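Local coordinates for PilO protein (Pseudomonas aeruginosa, PDB 2RJZ) that pairs with PilN in the inner membrane to found the PilM/PilN/PilO/PilP complex needed to assemble type IV pili, this chain being part of its periplasmic region, at residues Phe111-Val116 / Leu124-Leu129; Leu60-Ile65 / Ile83-Gly88; Tyr76-Ile81 / Lys131-Asn136. All blocks are in the same frame, centred on the assembly; numbering follows the deposited sequence.

Contact 1 (Phe111-Val116 / Leu124-Leu129); sequences FEIKPV and LRMSIL
E112 and S127 face each other as a hydrogen-bonded pair in the antiparallel beta hairpin of strands 106-115 and 124-135, whose short segments run at 159°. Two reciprocal backbone rings join the strands. E112 N gives its hydrogen to S127 O and S127 N returns one to E112 O, each at 2.9 Å. The second ring is tighter: K114 N lies 2.7 Å from R125 O, and R125 N lies 2.6 Å from K114 O. Between the rings, I113 and M126 form a non-hydrogen-bonded pair, where CA-H...O contacts supplement the bonding; M126 CA approaches E112 O to 3.3 Å.

Apolar packing lies on the face carrying F111, I113, P115, L124, M126 and I128. I113 reaches both direct and diagonal neighbours with separate branches: CG1 meets M126 CG, while CG2 meets L124 CD1. F111 CG, lying between the backbone N and the carbonyl carbon, swings the ring off I128, leaving CB against I128 CG1 at 3.6 Å while CD1 faces M126 SD. A Met-aromatic contact adds to this face, M126 SD lying obliquely, 5.0 Å from the F111 ring centroid and 48° off its normal. L124 and M126 also pack on helix 89-100, and F111 stacks on F111 of the second subunit.

Polar and charged groups occupy the other face. E112 OE2 is hydrogen-bonded to H90 ND1 of the second subunit, placing this hairpin in the dimer interface. The bend at chi3 (-82°) turns the R125 guanidinium toward V116, the two side chains crossing at about a right angle, and its NH2 forms a salt bridge with E63. V116 CG2 sits 3.8 Å above one guanidinium face, offset toward the rim. At the guanidinium edge, a water accepts from R125 NH1 at 3.3 Å and donates to V116 O.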
loop_
_atom_site.group_PDB
_atom_site.type_symbol
_atom_site.label_atom_id
_atom_site.label_comp_id
_atom_site.label_asym_id
_atom_site.label_seq_id
_atom_site.Cartn_x
_atom_site.Cartn_y
_atom_site.Cartn_z
ATOM N N PHE A 111 5.618 2.898 7.231
ATOM C CA PHE A 111 6.000 4.239 7.595
ATOM C C PHE A 111 6.204 4.253 9.102
ATOM O O PHE A 111 5.650 3.399 9.815
ATOM C CB PHE A 111 4.951 5.275 7.160
ATOM C CG PHE A 111 3.649 5.216 7.922
ATOM C CD1 PHE A 111 3.444 6.022 9.048
ATOM C CD2 PHE A 111 2.622 4.393 7.506
ATOM C CE1 PHE A 111 2.235 5.985 9.744
ATOM C CE2 PHE A 111 1.422 4.336 8.213
ATOM C CZ PHE A 111 1.233 5.128 9.337
ATOM N N GLU A 112 7.012 5.205 9.565
ATOM C CA GLU A 112 7.260 5.396 10.977
ATOM C C GLU A 112 7.368 6.887 11.247
ATOM O O GLU A 112 8.015 7.619 10.500
ATOM C CB GLU A 112 8.546 4.704 11.446
ATOM C CG GLU A 112 8.830 4.979 12.930
ATOM C CD GLU A 112 9.709 3.931 13.611
ATOM O OE1 GLU A 112 10.224 3.005 12.931
ATOM O OE2 GLU A 112 9.904 4.036 14.840
ATOM N N ILE A 113 6.735 7.311 12.335
ATOM C CA ILE A 113 6.703 8.707 12.729
ATOM C C ILE A 113 7.421 8.909 14.051
ATOM O O ILE A 113 7.361 8.061 14.936
ATOM C CB ILE A 113 5.234 9.197 12.796
ATOM C CG1 ILE A 113 4.611 9.083 11.394
ATOM C CG2 ILE A 113 5.119 10.605 13.391
ATOM C CD1 ILE A 113 3.132 9.282 11.340
ATOM N N LYS A 114 8.131 10.028 14.157
ATOM C CA LYS A 114 8.760 10.445 15.403
ATOM C C LYS A 114 8.735 11.977 15.544
ATOM O O LYS A 114 9.008 12.679 14.584
ATOM C CB LYS A 114 10.189 9.921 15.491
ATOM C CG LYS A 114 10.652 9.705 16.937
ATOM C CD LYS A 114 12.113 9.219 17.044
ATOM C CE LYS A 114 12.637 9.412 18.494
ATOM N NZ LYS A 114 11.852 8.607 19.544
ATOM N N PRO A 115 8.409 12.493 16.745
ATOM C CA PRO A 115 8.608 13.925 17.040
ATOM C C PRO A 115 10.065 14.369 16.872
ATOM O O PRO A 115 10.998 13.620 17.197
ATOM C CB PRO A 115 8.175 14.061 18.511
ATOM C CG PRO A 115 8.181 12.654 19.056
ATOM C CD PRO A 115 7.829 11.777 17.889
ATOM N N VAL A 116 10.234 15.578 16.344
ATOM C CA VAL A 116 11.546 16.172 16.136
ATOM C C VAL A 116 12.180 16.606 17.454
ATOM O O VAL A 116 13.373 16.379 17.676
ATOM C CB VAL A 116 11.489 17.364 15.135
ATOM C CG1 VAL A 116 12.770 18.191 15.194
ATOM C CG2 VAL A 116 11.272 16.849 13.703
ATOM N N LEU A 124 6.649 16.765 13.315
ATOM C CA LEU A 124 6.949 15.339 13.316
ATOM C C LEU A 124 7.760 14.902 12.091
ATOM O O LEU A 124 7.586 15.401 10.978
ATOM C CB LEU A 124 5.663 14.496 13.415
ATOM C CG LEU A 124 4.597 14.815 14.491
ATOM C CD1 LEU A 124 3.333 13.974 14.253
ATOM C CD2 LEU A 124 5.100 14.600 15.913
ATOM N N ARG A 125 8.641 13.939 12.321
ATOM C CA ARG A 125 9.426 13.346 11.271
ATOM C C ARG A 125 8.765 12.032 10.878
ATOM O O ARG A 125 8.491 11.206 11.753
ATOM C CB ARG A 125 10.864 13.114 11.755
ATOM C CG ARG A 125 11.805 12.624 10.671
ATOM C CD ARG A 125 13.280 12.673 11.139
ATOM N NE ARG A 125 13.854 14.013 10.997
ATOM C CZ ARG A 125 14.327 14.758 11.992
ATOM N NH1 ARG A 125 14.324 14.305 13.245
ATOM N NH2 ARG A 125 14.821 15.964 11.725
ATOM N N MET A 126 8.495 11.854 9.584
ATOM C CA MET A 126 7.996 10.590 9.048
ATOM C C MET A 126 9.001 10.022 8.039
ATOM O O MET A 126 9.454 10.734 7.127
ATOM C CB MET A 126 6.642 10.772 8.338
ATOM C CG MET A 126 5.973 9.422 7.889
ATOM S SD MET A 126 4.317 9.546 7.150
ATOM C CE MET A 126 4.681 10.554 5.731
ATOM N N SER A 127 9.336 8.746 8.199
ATOM C CA SER A 127 9.987 7.993 7.133
ATOM C C SER A 127 8.972 7.031 6.498
ATOM O O SER A 127 8.267 6.318 7.214
ATOM C CB SER A 127 11.164 7.230 7.700
ATOM O OG SER A 127 11.801 6.530 6.649
ATOM N N ILE A 128 8.830 7.056 5.177
ATOM C CA ILE A 128 7.872 6.172 4.489
ATOM C C ILE A 128 8.514 5.500 3.282
ATOM O O ILE A 128 9.277 6.123 2.556
ATOM C CB ILE A 128 6.547 6.919 4.104
ATOM C CG1 ILE A 128 5.454 5.949 3.641
ATOM C CG2 ILE A 128 6.771 8.013 3.062
ATOM C CD1 ILE A 128 4.061 6.609 3.461
ATOM N N LEU A 129 8.222 4.226 3.077
ATOM C CA LEU A 129 8.682 3.534 1.877
ATOM C C LEU A 129 7.636 3.580 0.729
ATOM O O LEU A 129 6.464 3.208 0.917
ATOM C CB LEU A 129 9.073 2.095 2.216
ATOM C CG LEU A 129 9.648 1.217 1.105
ATOM C CD1 LEU A 129 10.997 1.792 0.669
ATOM C CD2 LEU A 129 9.807 -0.213 1.655
HETATM O O HOH W 1 15.668 15.476 15.985
#

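Contact 2 (Leu60-Ile65 / Ile83-Gly88); sequences LEFEEI and ISVVGG
F62 meets V85 and I83 on one face of an antiparallel hairpin, strands 61-72 and 76-87, whose register is shifted here by a classic beta bulge. V85 CG1, anti to its carbonyl carbon (chi1 -66°), is thereby set over the F62 ring in a CH-pi contact, 3.8 Å from the centroid and 17° off the normal, while I83 CG2 approaches F62 CE1 obliquely at 3.6 Å. Beside it, L60 CD1 touches V85 CG2.

The backbone sets these partners. E61 and V86 exchange two bonds, but beyond F62 the register slips by one: E63 and E64 both face S84. S84 O takes a bond of 2.9 Å from E63 N and a weak one of 3.4 Å from E64 N, and S84 N answers with a nearly straight bond to E64 O (175°). The bulge turns the E63 side chain toward strand 83-87, bringing its carboxylate, also held by R125, beside V86 CG2.

Farther out, L60 and V85 rest on L92 of helix 89-100, F62 on I51 and I65 on L48 of helix 43-57, so two helices back the face of F62, I83 and V85. On the face carrying E64 and S84, a water lies 2.6 Å from E64 OE1 and 3.0 Å from S84 OG.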
loop_
_atom_site.group_PDB
_atom_site.type_symbol
_atom_site.label_atom_id
_atom_site.label_comp_id
_atom_site.label_asym_id
_atom_site.label_seq_id
_atom_site.Cartn_x
_atom_site.Cartn_y
_atom_site.Cartn_z
ATOM N N LEU A 60 5.147 20.453 4.060
ATOM C CA LEU A 60 6.164 19.607 4.642
ATOM C C LEU A 60 7.526 20.061 4.138
ATOM O O LEU A 60 7.633 20.589 3.018
ATOM C CB LEU A 60 5.921 18.154 4.214
ATOM C CG LEU A 60 4.608 17.469 4.586
ATOM C CD1 LEU A 60 4.685 16.045 4.131
ATOM C CD2 LEU A 60 4.361 17.529 6.070
ATOM N N GLU A 61 8.567 19.857 4.943
ATOM C CA GLU A 61 9.938 19.903 4.400
ATOM C C GLU A 61 10.555 18.530 4.155
ATOM O O GLU A 61 10.423 17.629 4.969
ATOM C CB GLU A 61 10.882 20.755 5.259
ATOM C CG GLU A 61 10.761 20.545 6.744
ATOM C CD GLU A 61 11.848 21.287 7.524
ATOM O OE1 GLU A 61 13.052 20.874 7.443
ATOM O OE2 GLU A 61 11.482 22.275 8.213
ATOM N N PHE A 62 11.266 18.401 3.046
ATOM C CA PHE A 62 11.978 17.170 2.723
ATOM C C PHE A 62 13.357 17.140 3.340
ATOM O O PHE A 62 14.111 18.100 3.231
ATOM C CB PHE A 62 12.084 16.989 1.204
ATOM C CG PHE A 62 10.841 16.470 0.603
ATOM C CD1 PHE A 62 10.713 15.110 0.310
ATOM C CD2 PHE A 62 9.756 17.309 0.413
ATOM C CE1 PHE A 62 9.532 14.611 -0.204
ATOM C CE2 PHE A 62 8.561 16.825 -0.103
ATOM C CZ PHE A 62 8.443 15.481 -0.411
ATOM N N GLU A 63 13.705 16.025 3.953
ATOM C CA GLU A 63 15.054 15.865 4.457
ATOM C C GLU A 63 15.901 14.981 3.565
ATOM O O GLU A 63 17.088 15.235 3.389
ATOM C CB GLU A 63 15.033 15.324 5.870
ATOM C CG GLU A 63 14.403 16.300 6.850
ATOM C CD GLU A 63 14.429 15.755 8.264
ATOM O OE1 GLU A 63 13.998 14.597 8.449
ATOM O OE2 GLU A 63 14.891 16.481 9.174
ATOM N N GLU A 64 15.281 13.951 3.009
ATOM C CA GLU A 64 16.014 12.906 2.291
ATOM C C GLU A 64 15.113 12.061 1.390
ATOM O O GLU A 64 13.953 11.752 1.715
ATOM C CB GLU A 64 16.800 12.027 3.277
ATOM C CG GLU A 64 17.411 10.786 2.680
ATOM C CD GLU A 64 18.036 9.895 3.751
ATOM O OE1 GLU A 64 17.417 8.859 4.141
ATOM O OE2 GLU A 64 19.144 10.248 4.233
ATOM N N ILE A 65 15.653 11.729 0.226
ATOM C CA ILE A 65 15.078 10.725 -0.648
ATOM C C ILE A 65 16.160 9.714 -0.917
ATOM O O ILE A 65 17.240 10.044 -1.483
ATOM C CB ILE A 65 14.644 11.280 -1.993
ATOM C CG1 ILE A 65 13.532 12.305 -1.815
ATOM C CG2 ILE A 65 14.194 10.124 -2.898
ATOM C CD1 ILE A 65 13.384 13.210 -2.998
ATOM N N ILE A 83 11.376 7.877 1.738
ATOM C CA ILE A 83 11.187 9.301 1.890
ATOM C C ILE A 83 11.157 9.716 3.369
ATOM O O ILE A 83 10.334 9.183 4.154
ATOM C CB ILE A 83 9.810 9.755 1.330
ATOM C CG1 ILE A 83 9.405 9.045 0.038
ATOM C CG2 ILE A 83 9.741 11.268 1.176
ATOM C CD1 ILE A 83 10.388 9.152 -1.033
ATOM N N SER A 84 11.988 10.703 3.721
ATOM C CA SER A 84 11.947 11.370 5.020
ATOM C C SER A 84 11.463 12.806 4.907
ATOM O O SER A 84 12.075 13.634 4.215
ATOM C CB SER A 84 13.333 11.390 5.679
ATOM O OG SER A 84 13.775 10.076 5.965
ATOM N N VAL A 85 10.387 13.104 5.613
ATOM C CA VAL A 85 9.797 14.432 5.629
ATOM C C VAL A 85 9.546 14.860 7.083
ATOM O O VAL A 85 9.586 14.030 7.995
ATOM C CB VAL A 85 8.476 14.478 4.819
ATOM C CG1 VAL A 85 8.764 14.244 3.374
ATOM C CG2 VAL A 85 7.486 13.430 5.310
ATOM N N VAL A 86 9.311 16.149 7.280
ATOM C CA VAL A 86 9.065 16.745 8.598
ATOM C C VAL A 86 7.883 17.717 8.412
ATOM O O VAL A 86 7.832 18.441 7.410
ATOM C CB VAL A 86 10.327 17.492 9.152
ATOM C CG1 VAL A 86 10.000 18.302 10.427
ATOM C CG2 VAL A 86 11.449 16.501 9.474
ATOM N N GLY A 87 6.914 17.659 9.325
ATOM C CA GLY A 87 5.844 18.646 9.398
ATOM C C GLY A 87 4.787 18.264 10.424
ATOM O O GLY A 87 5.028 17.417 11.290
ATOM N N GLY A 88 3.608 18.877 10.324
ATOM C CA GLY A 88 2.516 18.637 11.291
ATOM C C GLY A 88 1.714 17.382 11.006
ATOM O O GLY A 88 1.753 16.841 9.901
HETATM O O HOH W 2 14.886 8.510 3.724
#

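Contact 3 (Tyr76-Ile81 / Lys131-Asn136); sequences YIELPI and KTYRYN. With SO4 (sulfate ion), chain C.
I77 and R134, on the antiparallel central strands 76-87 and 124-135, satisfy each other's backbone in both directions: I77 N reaches R134 O at 2.7 Å, and R134 N donates to I77 O in the carbonyl plane. L79 and T132 repeat the exchange, with L79 N 2.6 Å from T132 O, and T132 N bonded to L79 O from a position tilted 32° out of the carbonyl plane.

Among side chains, K131 NZ forms a salt bridge with E78 OE2 at 3.2 Å, approaching from above the carboxylate plane. An extended K131 chain carries the ammonium there, where it also meets O2 of a sulfate, probably from the crystallisation liquor, at a doubtfully short distance; S2 N bonds the same ion. R134 directs NE to E70 in a salt bridge, while I77 CD1 lies 3.5 Å above the plane of its guanidinium. T132 OG1 is bonded to I105 O, Y133 OH to T107 OG1, and N136 ND2 to Q73 O. Among the apolar contacts, Y76 CD1 and Y133 CD1 are 3.8 Å apart.

This pairing lies between strands 61-72 and 106-115. Y76 and Y133 both meet F31 of helix 17-36 edge-to-face, whereas L79, I81 and T132 pack against helix 43-57.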
loop_
_atom_site.group_PDB
_atom_site.type_symbol
_atom_site.label_atom_id
_atom_site.label_comp_id
_atom_site.label_asym_id
_atom_site.label_seq_id
_atom_site.Cartn_x
_atom_site.Cartn_y
_atom_site.Cartn_z
ATOM N N TYR A 76 8.687 -7.801 -13.953
ATOM C CA TYR A 76 8.756 -6.416 -13.519
ATOM C C TYR A 76 9.846 -6.294 -12.479
ATOM O O TYR A 76 10.235 -7.275 -11.837
ATOM C CB TYR A 76 7.402 -5.915 -12.968
ATOM C CG TYR A 76 7.001 -6.559 -11.652
ATOM C CD1 TYR A 76 7.371 -6.005 -10.441
ATOM C CD2 TYR A 76 6.248 -7.739 -11.635
ATOM C CE1 TYR A 76 7.008 -6.614 -9.231
ATOM C CE2 TYR A 76 5.895 -8.347 -10.452
ATOM C CZ TYR A 76 6.275 -7.787 -9.260
ATOM O OH TYR A 76 5.907 -8.402 -8.095
ATOM N N ILE A 77 10.347 -5.075 -12.341
ATOM C CA ILE A 77 11.379 -4.749 -11.379
ATOM C C ILE A 77 10.823 -3.662 -10.453
ATOM O O ILE A 77 10.221 -2.689 -10.922
ATOM C CB ILE A 77 12.661 -4.259 -12.123
ATOM C CG1 ILE A 77 13.122 -5.326 -13.125
ATOM C CG2 ILE A 77 13.799 -3.885 -11.127
ATOM C CD1 ILE A 77 14.058 -4.798 -14.215
ATOM N N GLU A 78 10.983 -3.844 -9.151
ATOM C CA GLU A 78 10.534 -2.842 -8.209
ATOM C C GLU A 78 11.688 -1.942 -7.799
ATOM O O GLU A 78 12.845 -2.372 -7.714
ATOM C CB GLU A 78 9.789 -3.439 -7.002
ATOM C CG GLU A 78 10.672 -4.084 -5.979
ATOM C CD GLU A 78 9.919 -4.725 -4.812
ATOM O OE1 GLU A 78 8.916 -5.466 -5.043
ATOM O OE2 GLU A 78 10.379 -4.493 -3.658
ATOM N N LEU A 79 11.348 -0.673 -7.589
ATOM C CA LEU A 79 12.327 0.332 -7.244
ATOM C C LEU A 79 11.844 0.994 -5.953
ATOM O O LEU A 79 10.943 1.811 -6.000
ATOM C CB LEU A 79 12.467 1.339 -8.404
ATOM C CG LEU A 79 12.845 0.854 -9.844
ATOM C CD1 LEU A 79 11.722 0.197 -10.709
ATOM C CD2 LEU A 79 13.447 2.007 -10.658
ATOM N N PRO A 80 12.418 0.602 -4.796
ATOM C CA PRO A 80 12.034 1.148 -3.483
ATOM C C PRO A 80 12.664 2.509 -3.224
ATOM O O PRO A 80 13.873 2.685 -3.405
ATOM C CB PRO A 80 12.578 0.112 -2.470
ATOM C CG PRO A 80 13.190 -1.022 -3.310
ATOM C CD PRO A 80 13.466 -0.436 -4.668
ATOM N N ILE A 81 11.831 3.460 -2.810
ATOM C CA ILE A 81 12.249 4.812 -2.514
ATOM C C ILE A 81 11.802 5.139 -1.089
ATOM O O ILE A 81 10.592 5.194 -0.795
ATOM C CB ILE A 81 11.559 5.800 -3.463
ATOM C CG1 ILE A 81 11.835 5.441 -4.929
ATOM C CG2 ILE A 81 11.944 7.247 -3.138
ATOM C CD1 ILE A 81 10.765 5.947 -5.887
ATOM N N LYS A 131 7.196 2.608 -3.554
ATOM C CA LYS A 131 7.787 1.783 -4.595
ATOM C C LYS A 131 7.213 2.146 -5.914
ATOM O O LYS A 131 6.031 2.459 -6.050
ATOM C CB LYS A 131 7.523 0.288 -4.389
ATOM C CG LYS A 131 8.293 -0.343 -3.286
ATOM C CD LYS A 131 7.758 -1.731 -3.056
ATOM C CE LYS A 131 8.417 -2.326 -1.832
ATOM N NZ LYS A 131 8.020 -3.737 -1.672
ATOM N N THR A 132 8.076 2.086 -6.909
ATOM C CA THR A 132 7.599 2.133 -8.250
ATOM C C THR A 132 8.169 0.912 -8.987
ATOM O O THR A 132 8.980 0.153 -8.433
ATOM C CB THR A 132 7.903 3.490 -8.921
ATOM O OG1 THR A 132 7.069 3.616 -10.093
ATOM C CG2 THR A 132 9.407 3.621 -9.269
ATOM N N TYR A 133 7.743 0.741 -10.229
ATOM C CA TYR A 133 7.943 -0.489 -10.947
ATOM C C TYR A 133 8.215 -0.208 -12.432
ATOM O O TYR A 133 7.704 0.762 -13.020
ATOM C CB TYR A 133 6.704 -1.400 -10.805
ATOM C CG TYR A 133 6.204 -1.584 -9.368
ATOM C CD1 TYR A 133 6.533 -2.732 -8.614
ATOM C CD2 TYR A 133 5.410 -0.600 -8.769
ATOM C CE1 TYR A 133 6.050 -2.880 -7.294
ATOM C CE2 TYR A 133 4.948 -0.724 -7.480
ATOM C CZ TYR A 133 5.259 -1.855 -6.744
ATOM O OH TYR A 133 4.760 -1.905 -5.459
ATOM N N ARG A 134 9.003 -1.086 -13.041
ATOM C CA ARG A 134 9.166 -1.043 -14.486
ATOM C C ARG A 134 9.171 -2.462 -15.043
ATOM O O ARG A 134 9.478 -3.412 -14.313
ATOM C CB ARG A 134 10.439 -0.282 -14.845
ATOM C CG ARG A 134 11.712 -1.049 -14.619
ATOM C CD ARG A 134 12.905 -0.092 -14.640
ATOM N NE ARG A 134 14.136 -0.696 -14.118
ATOM C CZ ARG A 134 14.999 -1.399 -14.852
ATOM N NH1 ARG A 134 14.752 -1.622 -16.149
ATOM N NH2 ARG A 134 16.105 -1.886 -14.286
ATOM N N TYR A 135 8.823 -2.602 -16.318
ATOM C CA TYR A 135 8.962 -3.879 -17.013
ATOM C C TYR A 135 10.370 -4.475 -16.857
ATOM O O TYR A 135 11.366 -3.761 -17.004
ATOM C CB TYR A 135 8.657 -3.688 -18.490
ATOM C CG TYR A 135 8.840 -4.923 -19.323
ATOM C CD1 TYR A 135 8.085 -6.069 -19.064
ATOM C CD2 TYR A 135 9.756 -4.951 -20.389
ATOM C CE1 TYR A 135 8.225 -7.205 -19.819
ATOM C CE2 TYR A 135 9.909 -6.106 -21.169
ATOM C CZ TYR A 135 9.137 -7.226 -20.869
ATOM O OH TYR A 135 9.246 -8.386 -21.602
ATOM N N ASN A 136 10.455 -5.772 -16.552
ATOM C CA ASN A 136 11.750 -6.444 -16.515
ATOM C C ASN A 136 12.288 -6.710 -17.920
ATOM O O ASN A 136 12.123 -7.808 -18.447
ATOM C CB ASN A 136 11.723 -7.751 -15.698
ATOM C CG ASN A 136 13.115 -8.398 -15.590
ATOM O OD1 ASN A 136 14.037 -8.035 -16.331
ATOM N ND2 ASN A 136 13.277 -9.333 -14.658
HETATM S S SO4 C . 6.873 -4.515 1.348
HETATM O O1 SO4 C . 7.708 -3.325 1.592
HETATM O O2 SO4 C . 6.585 -4.720 -0.075
HETATM O O3 SO4 C . 7.593 -5.709 1.807
HETATM O O4 SO4 C . 5.583 -4.359 2.042
#

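All three contacts are antiparallel pairings within one four-stranded sheet ordered 61-72, 76-87, 124-135, 106-115. Contacts 1 and 2 are pairings at the two lateral sides of the sheet, yet their centres lie only about 8 Å apart because strands 76-87 and 124-135 are neighbours. Contact 3 pairs those two central strands farther along, its centre about 23 Å from that of contact 1 and 22 Å from that of contact 2. The chain finishes contact 2 before starting contact 1, both segments of contact 1 fall between those of contact 3, and contacts 2 and 3 interleave. The central pairing thus ties two hairpins into one sheet, with contact 1 alone reaching the second subunit.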